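EtuB protein (Clostridium kluyveri DSM 555, PDB 3IO0) forms trimers of tandem bacterial microcompartment domains that probably tile the shell of a compartment associated with ethanol utilisation. Local coordinates at residues 164-177 and 189-203. Sequence-based numbering, arbitrary orientation.
Sequences ALKTADVKLITYGS and ILITISGDSGAVLQS
The carbonyl oxygen T192 O takes two backbone donors from the neighbouring strand: I173 N at 2.7 Å and, more weakly, T174 N at 3.3 Å. With I173 and T174 both facing T192, strand 171-176 carries a classic beta bulge, and the register against strand 189-195 slips by one residue. On one side of the bulge K171 and S194 form a hydrogen-bonded antiparallel pair, K171 N reaching S194 O at 2.8 Å; on the other, G176 and L190 exchange N-H and carbonyl in the same manner.

T174 and T192 lie on one face of the sheet with L190 and S194. The methyl T174 CG2, placed anti to the backbone N (OG1 at chi1 -68°), meets L190 CD2 at 3.7 Å. I173 lays CG1 against S194 CB, whose hydroxyl is bonded to A145 O on strand 145-152.

L172, Y175, I191 and I193 occupy the face that carries the helices. The side chains of L172 and I191 cross at about a right angle, while I193 CD1 touches both L165 CD2 and V170 CG2. V170 also turns CG1, anti to its carbonyl carbon at chi1 -71°, toward V200 CG2, 4.0 Å away. Beyond it S203, two turns into helix 197-217, donates its OG to A164 O, near the C-terminal end of helix 154-167, at 2.7 Å. At the far end Y175 stacks on H30 of the second subunit, and S177 OG bonds E71 there, so this outermost strand of the five-stranded sheet faces the subunit interface. Helix 154-167, the antiparallel strand pair and helix 197-217, the pair covered on one face by the helices, make up a helix-strand-strand-helix unit of the BMC fold, here in the second of the tandem domains.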
ATOM      1  N   ALA A 164      -8.031 -14.698  21.537  1.00 52.16           N
ATOM      2  CA  ALA A 164      -9.134 -13.849  21.949  1.00 52.31           C
ATOM      3  C   ALA A 164     -10.435 -14.640  21.917  1.00 52.58           C
ATOM      4  O   ALA A 164     -11.209 -14.596  22.868  1.00 53.09           O
ATOM      5  CB  ALA A 164      -9.233 -12.640  21.069  1.00 52.12           C
ATOM      6  N   LEU A 165     -10.652 -15.386  20.838  1.00 52.64           N
ATOM      7  CA  LEU A 165     -11.915 -16.081  20.613  1.00 52.72           C
ATOM      8  C   LEU A 165     -12.057 -17.314  21.496  1.00 52.96           C
ATOM      9  O   LEU A 165     -13.170 -17.692  21.906  1.00 52.79           O
ATOM     10  CB  LEU A 165     -12.025 -16.479  19.144  1.00 52.77           C
ATOM     11  CG  LEU A 165     -12.122 -15.357  18.111  1.00 52.72           C
ATOM     12  CD1 LEU A 165     -11.817 -15.894  16.730  1.00 52.46           C
ATOM     13  CD2 LEU A 165     -13.501 -14.736  18.138  1.00 52.93           C
ATOM     14  N   LYS A 166     -10.913 -17.940  21.767  1.00 53.35           N
ATOM     15  CA  LYS A 166     -10.825 -19.094  22.658  1.00 53.67           C
ATOM     16  C   LYS A 166     -11.138 -18.691  24.102  1.00 53.77           C
ATOM     17  O   LYS A 166     -11.830 -19.412  24.806  1.00 53.72           O
ATOM     18  CB  LYS A 166      -9.429 -19.718  22.582  1.00 53.63           C
ATOM     19  CG  LYS A 166      -9.179 -20.659  21.394  1.00 54.18           C
ATOM     20  CD  LYS A 166      -7.669 -20.733  21.138  1.00 55.85           C
ATOM     21  CE  LYS A 166      -7.136 -22.153  20.893  1.00 55.74           C
ATOM     22  NZ  LYS A 166      -7.021 -22.495  19.466  1.00 55.31           N
ATOM     23  N   THR A 167     -10.646 -17.520  24.505  1.00 54.00           N
ATOM     24  CA  THR A 167     -10.694 -17.040  25.886  1.00 54.21           C
ATOM     25  C   THR A 167     -12.083 -16.859  26.497  1.00 54.64           C
ATOM     26  O   THR A 167     -12.263 -17.112  27.688  1.00 55.05           O
ATOM     27  CB  THR A 167      -9.921 -15.719  26.016  1.00 54.15           C
ATOM     28  OG1 THR A 167      -8.523 -16.003  26.003  1.00 54.35           O
ATOM     29  CG2 THR A 167     -10.263 -14.981  27.309  1.00 54.24           C
ATOM     30  N   ALA A 168     -13.056 -16.410  25.712  1.00 54.77           N
ATOM     31  CA  ALA A 168     -14.356 -16.072  26.280  1.00 54.94           C
ATOM     32  C   ALA A 168     -15.464 -16.209  25.261  1.00 55.32           C
ATOM     33  O   ALA A 168     -15.216 -16.547  24.096  1.00 55.92           O
ATOM     34  CB  ALA A 168     -14.332 -14.662  26.861  1.00 54.89           C
ATOM     35  N   ASP A 169     -16.694 -15.960  25.698  1.00 55.42           N
ATOM     36  CA  ASP A 169     -17.836 -16.114  24.819  1.00 55.72           C
ATOM     37  C   ASP A 169     -18.159 -14.789  24.125  1.00 55.08           C
ATOM     38  O   ASP A 169     -18.920 -13.962  24.641  1.00 55.20           O
ATOM     39  CB  ASP A 169     -19.044 -16.687  25.575  1.00 56.27           C
ATOM     40  CG  ASP A 169     -20.262 -16.895  24.665  1.00 59.23           C
ATOM     41  OD1 ASP A 169     -20.077 -17.212  23.461  1.00 62.86           O
ATOM     42  OD2 ASP A 169     -21.412 -16.738  25.143  1.00 61.69           O
ATOM     43  N   VAL A 170     -17.563 -14.591  22.953  1.00 54.33           N
ATOM     44  CA  VAL A 170     -17.714 -13.340  22.201  1.00 53.45           C
ATOM     45  C   VAL A 170     -18.089 -13.617  20.746  1.00 53.35           C
ATOM     46  O   VAL A 170     -17.733 -14.668  20.202  1.00 53.59           O
ATOM     47  CB  VAL A 170     -16.429 -12.475  22.253  1.00 53.20           C
ATOM     48  CG1 VAL A 170     -16.231 -11.882  23.642  1.00 52.54           C
ATOM     49  CG2 VAL A 170     -15.205 -13.284  21.834  1.00 52.53           C
ATOM     50  N   LYS A 171     -18.815 -12.688  20.124  1.00 52.84           N
ATOM     51  CA  LYS A 171     -19.131 -12.775  18.695  1.00 52.20           C
ATOM     52  C   LYS A 171     -17.949 -12.269  17.864  1.00 51.35           C
ATOM     53  O   LYS A 171     -17.292 -11.280  18.238  1.00 51.16           O
ATOM     54  CB  LYS A 171     -20.367 -11.945  18.354  1.00 52.50           C
ATOM     55  CG  LYS A 171     -21.619 -12.268  19.131  1.00 54.49           C
ATOM     56  CD  LYS A 171     -22.782 -11.479  18.534  1.00 59.37           C
ATOM     57  CE  LYS A 171     -24.158 -12.015  18.964  1.00 61.81           C
ATOM     58  NZ  LYS A 171     -24.554 -11.521  20.321  1.00 62.77           N
ATOM     59  N   LEU A 172     -17.685 -12.950  16.746  1.00 50.16           N
ATOM     60  CA  LEU A 172     -16.689 -12.505  15.775  1.00 48.84           C
ATOM     61  C   LEU A 172     -17.397 -11.605  14.788  1.00 48.06           C
ATOM     62  O   LEU A 172     -18.247 -12.062  14.039  1.00 47.98           O
ATOM     63  CB  LEU A 172     -16.100 -13.690  15.017  1.00 48.81           C
ATOM     64  CG  LEU A 172     -14.700 -13.629  14.385  1.00 48.91           C
ATOM     65  CD1 LEU A 172     -14.731 -14.289  13.003  1.00 49.12           C
ATOM     66  CD2 LEU A 172     -14.131 -12.226  14.280  1.00 47.91           C
ATOM     67  N   ILE A 173     -17.050 -10.326  14.782  1.00 47.22           N
ATOM     68  CA  ILE A 173     -17.756  -9.373  13.932  1.00 46.23           C
ATOM     69  C   ILE A 173     -17.005  -9.134  12.630  1.00 45.56           C
ATOM     70  O   ILE A 173     -17.620  -9.080  11.568  1.00 45.61           O
ATOM     71  CB  ILE A 173     -18.075  -8.060  14.691  1.00 46.16           C
ATOM     72  CG1 ILE A 173     -18.823  -8.367  15.986  1.00 45.61           C
ATOM     73  CG2 ILE A 173     -18.893  -7.091  13.840  1.00 46.17           C
ATOM     74  CD1 ILE A 173     -20.138  -9.068  15.792  1.00 45.11           C
ATOM     75  N   THR A 174     -15.684  -9.028  12.710  1.00 44.79           N
ATOM     76  CA  THR A 174     -14.858  -8.768  11.530  1.00 44.42           C
ATOM     77  C   THR A 174     -13.616  -9.640  11.516  1.00 44.07           C
ATOM     78  O   THR A 174     -12.892  -9.695  12.509  1.00 44.64           O
ATOM     79  CB  THR A 174     -14.406  -7.284  11.495  1.00 44.36           C
ATOM     80  OG1 THR A 174     -15.544  -6.440  11.263  1.00 44.95           O
ATOM     81  CG2 THR A 174     -13.349  -7.049  10.422  1.00 43.57           C
ATOM     82  N   TYR A 175     -13.363 -10.320  10.403  1.00 43.44           N
ATOM     83  CA  TYR A 175     -12.056 -10.944  10.186  1.00 42.91           C
ATOM     84  C   TYR A 175     -11.368 -10.262   9.015  1.00 42.92           C
ATOM     85  O   TYR A 175     -11.902 -10.235   7.912  1.00 43.39           O
ATOM     86  CB  TYR A 175     -12.170 -12.450   9.950  1.00 42.50           C
ATOM     87  CG  TYR A 175     -10.888 -13.079   9.458  1.00 42.03           C
ATOM     88  CD1 TYR A 175      -9.935 -13.571  10.350  1.00 41.75           C
ATOM     89  CD2 TYR A 175     -10.623 -13.175   8.101  1.00 42.03           C
ATOM     90  CE1 TYR A 175      -8.746 -14.151   9.901  1.00 41.36           C
ATOM     91  CE2 TYR A 175      -9.447 -13.743   7.638  1.00 42.94           C
ATOM     92  CZ  TYR A 175      -8.510 -14.237   8.539  1.00 42.62           C
ATOM     93  OH  TYR A 175      -7.343 -14.799   8.050  1.00 42.65           O
ATOM     94  N   GLY A 176     -10.192  -9.703   9.253  1.00 42.72           N
ATOM     95  CA  GLY A 176      -9.488  -8.974   8.212  1.00 43.04           C
ATOM     96  C   GLY A 176      -8.077  -9.485   8.083  1.00 43.46           C
ATOM     97  O   GLY A 176      -7.359  -9.591   9.077  1.00 43.76           O
ATOM     98  N   SER A 177      -7.688  -9.814   6.855  1.00 43.54           N
ATOM     99  CA  SER A 177      -6.347 -10.293   6.550  1.00 43.41           C
ATOM    100  C   SER A 177      -5.723  -9.338   5.528  1.00 43.72           C
ATOM    101  O   SER A 177      -6.410  -8.427   5.044  1.00 44.19           O
ATOM    102  CB  SER A 177      -6.440 -11.698   5.986  1.00 43.29           C
ATOM    103  OG  SER A 177      -7.104 -11.669   4.743  1.00 42.83           O
ATOM    104  N   ILE A 189      -3.208  -9.291  10.805  1.00 45.05           N
ATOM    105  CA  ILE A 189      -4.514  -9.942  10.970  1.00 44.90           C
ATOM    106  C   ILE A 189      -5.325  -9.104  11.957  1.00 45.28           C
ATOM    107  O   ILE A 189      -4.867  -8.829  13.064  1.00 45.33           O
ATOM    108  CB  ILE A 189      -4.405 -11.412  11.451  1.00 44.61           C
ATOM    109  CG1 ILE A 189      -3.865 -12.306  10.332  1.00 43.92           C
ATOM    110  CG2 ILE A 189      -5.750 -11.927  11.951  1.00 43.66           C
ATOM    111  CD1 ILE A 189      -4.844 -12.563   9.214  1.00 43.33           C
ATOM    112  N   LEU A 190      -6.512  -8.674  11.532  1.00 45.78           N
ATOM    113  CA  LEU A 190      -7.411  -7.897  12.384  1.00 46.33           C
ATOM    114  C   LEU A 190      -8.663  -8.680  12.744  1.00 46.96           C
ATOM    115  O   LEU A 190      -9.218  -9.400  11.917  1.00 47.28           O
ATOM    116  CB  LEU A 190      -7.793  -6.575  11.719  1.00 46.19           C
ATOM    117  CG  LEU A 190      -8.763  -5.651  12.464  1.00 45.79           C
ATOM    118  CD1 LEU A 190      -8.255  -4.208  12.488  1.00 45.59           C
ATOM    119  CD2 LEU A 190     -10.153  -5.739  11.880  1.00 44.34           C
ATOM    120  N   ILE A 191      -9.098  -8.528  13.987  1.00 47.55           N
ATOM    121  CA  ILE A 191     -10.300  -9.181  14.474  1.00 48.10           C
ATOM    122  C   ILE A 191     -11.133  -8.138  15.188  1.00 48.70           C
ATOM    123  O   ILE A 191     -10.605  -7.210  15.804  1.00 48.89           O
ATOM    124  CB  ILE A 191      -9.951 -10.458  15.323  1.00 48.23           C
ATOM    125  CG1 ILE A 191      -9.908 -11.652  14.399  1.00 48.25           C
ATOM    126  CG2 ILE A 191     -10.947 -10.790  16.422  1.00 47.99           C
ATOM    127  CD1 ILE A 191     -10.937 -11.584  13.332  1.00 48.29           C
ATOM    128  N   THR A 192     -12.439  -8.274  15.062  1.00 49.22           N
ATOM    129  CA  THR A 192     -13.358  -7.351  15.677  1.00 49.77           C
ATOM    130  C   THR A 192     -14.378  -8.160  16.444  1.00 50.44           C
ATOM    131  O   THR A 192     -14.918  -9.146  15.934  1.00 50.66           O
ATOM    132  CB  THR A 192     -13.963  -6.449  14.617  1.00 49.67           C
ATOM    133  OG1 THR A 192     -13.363  -5.161  14.736  1.00 50.30           O
ATOM    134  CG2 THR A 192     -15.446  -6.323  14.760  1.00 49.21           C
ATOM    135  N   ILE A 193     -14.631  -7.745  17.677  1.00 51.19           N
ATOM    136  CA  ILE A 193     -15.335  -8.593  18.634  1.00 51.66           C
ATOM    137  C   ILE A 193     -16.436  -7.853  19.399  1.00 51.90           C
ATOM    138  O   ILE A 193     -16.272  -6.678  19.742  1.00 52.06           O
ATOM    139  CB  ILE A 193     -14.281  -9.344  19.500  1.00 51.78           C
ATOM    140  CG1 ILE A 193     -14.303 -10.807  19.095  1.00 52.91           C
ATOM    141  CG2 ILE A 193     -14.423  -9.138  21.015  1.00 50.80           C
ATOM    142  CD1 ILE A 193     -12.981 -11.491  19.264  1.00 56.42           C
ATOM    143  N   SER A 194     -17.567  -8.526  19.616  1.00 52.09           N
ATOM    144  CA  SER A 194     -18.679  -7.952  20.400  1.00 52.58           C
ATOM    145  C   SER A 194     -19.228  -8.951  21.428  1.00 53.09           C
ATOM    146  O   SER A 194     -19.027 -10.164  21.296  1.00 53.23           O
ATOM    147  CB  SER A 194     -19.805  -7.456  19.484  1.00 52.37           C
ATOM    148  OG  SER A 194     -20.795  -6.730  20.199  1.00 51.92           O
ATOM    149  N   GLY A 195     -19.914  -8.439  22.448  1.00 53.36           N
ATOM    150  CA  GLY A 195     -20.505  -9.290  23.481  1.00 54.01           C
ATOM    151  C   GLY A 195     -20.663  -8.542  24.782  1.00 54.51           C
ATOM    152  O   GLY A 195     -20.716  -7.314  24.783  1.00 54.98           O
ATOM    153  N   ASP A 196     -20.740  -9.267  25.893  1.00 54.89           N
ATOM    154  CA  ASP A 196     -20.818  -8.611  27.202  1.00 55.61           C
ATOM    155  C   ASP A 196     -19.476  -8.015  27.570  1.00 55.44           C
ATOM    156  O   ASP A 196     -18.435  -8.603  27.274  1.00 55.68           O
ATOM    157  CB  ASP A 196     -21.284  -9.586  28.286  1.00 56.11           C
ATOM    158  CG  ASP A 196     -22.723 -10.061  28.065  1.00 57.98           C
ATOM    159  OD1 ASP A 196     -23.544  -9.291  27.491  1.00 58.25           O
ATOM    160  OD2 ASP A 196     -23.029 -11.214  28.467  1.00 59.88           O
ATOM    161  N   SER A 197     -19.494  -6.853  28.213  1.00 55.16           N
ATOM    162  CA  SER A 197     -18.251  -6.173  28.573  1.00 55.15           C
ATOM    163  C   SER A 197     -17.228  -7.108  29.229  1.00 55.15           C
ATOM    164  O   SER A 197     -16.067  -7.161  28.800  1.00 55.34           O
ATOM    165  CB  SER A 197     -18.530  -4.984  29.480  1.00 55.14           C
ATOM    166  OG  SER A 197     -19.237  -5.403  30.623  1.00 55.61           O
ATOM    167  N   GLY A 198     -17.661  -7.848  30.252  1.00 54.87           N
ATOM    168  CA  GLY A 198     -16.793  -8.793  30.956  1.00 54.43           C
ATOM    169  C   GLY A 198     -16.102  -9.760  30.009  1.00 54.22           C
ATOM    170  O   GLY A 198     -14.876  -9.946  30.076  1.00 54.02           O
ATOM    171  N   ALA A 199     -16.900 -10.359  29.120  1.00 53.88           N
ATOM    172  CA  ALA A 199     -16.416 -11.298  28.108  1.00 53.33           C
ATOM    173  C   ALA A 199     -15.409 -10.629  27.161  1.00 53.18           C
ATOM    174  O   ALA A 199     -14.290 -11.131  26.965  1.00 53.04           O
ATOM    175  CB  ALA A 199     -17.593 -11.887  27.335  1.00 53.05           C
ATOM    176  N   VAL A 200     -15.803  -9.484  26.607  1.00 52.80           N
ATOM    177  CA  VAL A 200     -14.966  -8.738  25.672  1.00 52.54           C
ATOM    178  C   VAL A 200     -13.630  -8.335  26.309  1.00 52.73           C
ATOM    179  O   VAL A 200     -12.566  -8.546  25.724  1.00 52.74           O
ATOM    180  CB  VAL A 200     -15.722  -7.514  25.083  1.00 52.40           C
ATOM    181  CG1 VAL A 200     -14.811  -6.663  24.227  1.00 51.74           C
ATOM    182  CG2 VAL A 200     -16.929  -7.968  24.262  1.00 52.06           C
ATOM    183  N   LEU A 201     -13.685  -7.792  27.521  1.00 52.96           N
ATOM    184  CA  LEU A 201     -12.468  -7.402  28.238  1.00 53.31           C
ATOM    185  C   LEU A 201     -11.530  -8.582  28.520  1.00 53.85           C
ATOM    186  O   LEU A 201     -10.309  -8.464  28.391  1.00 53.78           O
ATOM    187  CB  LEU A 201     -12.819  -6.660  29.528  1.00 52.98           C
ATOM    188  CG  LEU A 201     -13.184  -5.192  29.294  1.00 52.60           C
ATOM    189  CD1 LEU A 201     -14.039  -4.637  30.421  1.00 51.52           C
ATOM    190  CD2 LEU A 201     -11.932  -4.344  29.059  1.00 51.73           C
ATOM    191  N   GLN A 202     -12.110  -9.721  28.882  1.00 54.50           N
ATOM    192  CA  GLN A 202     -11.335 -10.925  29.168  1.00 55.22           C
ATOM    193  C   GLN A 202     -10.569 -11.404  27.915  1.00 55.10           C
ATOM    194  O   GLN A 202      -9.376 -11.758  28.003  1.00 55.09           O
ATOM    195  CB  GLN A 202     -12.276 -12.005  29.688  1.00 55.24           C
ATOM    196  CG  GLN A 202     -11.677 -13.026  30.641  1.00 55.76           C
ATOM    197  CD  GLN A 202     -12.640 -14.194  30.871  1.00 56.42           C
ATOM    198  OE1 GLN A 202     -12.225 -15.354  30.913  1.00 58.97           O
ATOM    199  NE2 GLN A 202     -13.937 -13.892  30.986  1.00 56.75           N
ATOM    200  N   SER A 203     -11.261 -11.386  26.762  1.00 54.80           N
ATOM    201  CA  SER A 203     -10.679 -11.720  25.449  1.00 54.23           C
ATOM    202  C   SER A 203      -9.570 -10.760  25.045  1.00 53.91           C
ATOM    203  O   SER A 203      -8.463 -11.179  24.707  1.00 54.04           O
ATOM    204  CB  SER A 203     -11.748 -11.704  24.365  1.00 54.10           C
ATOM    205  OG  SER A 203     -12.568 -12.845  24.443  1.00 54.54           O
TER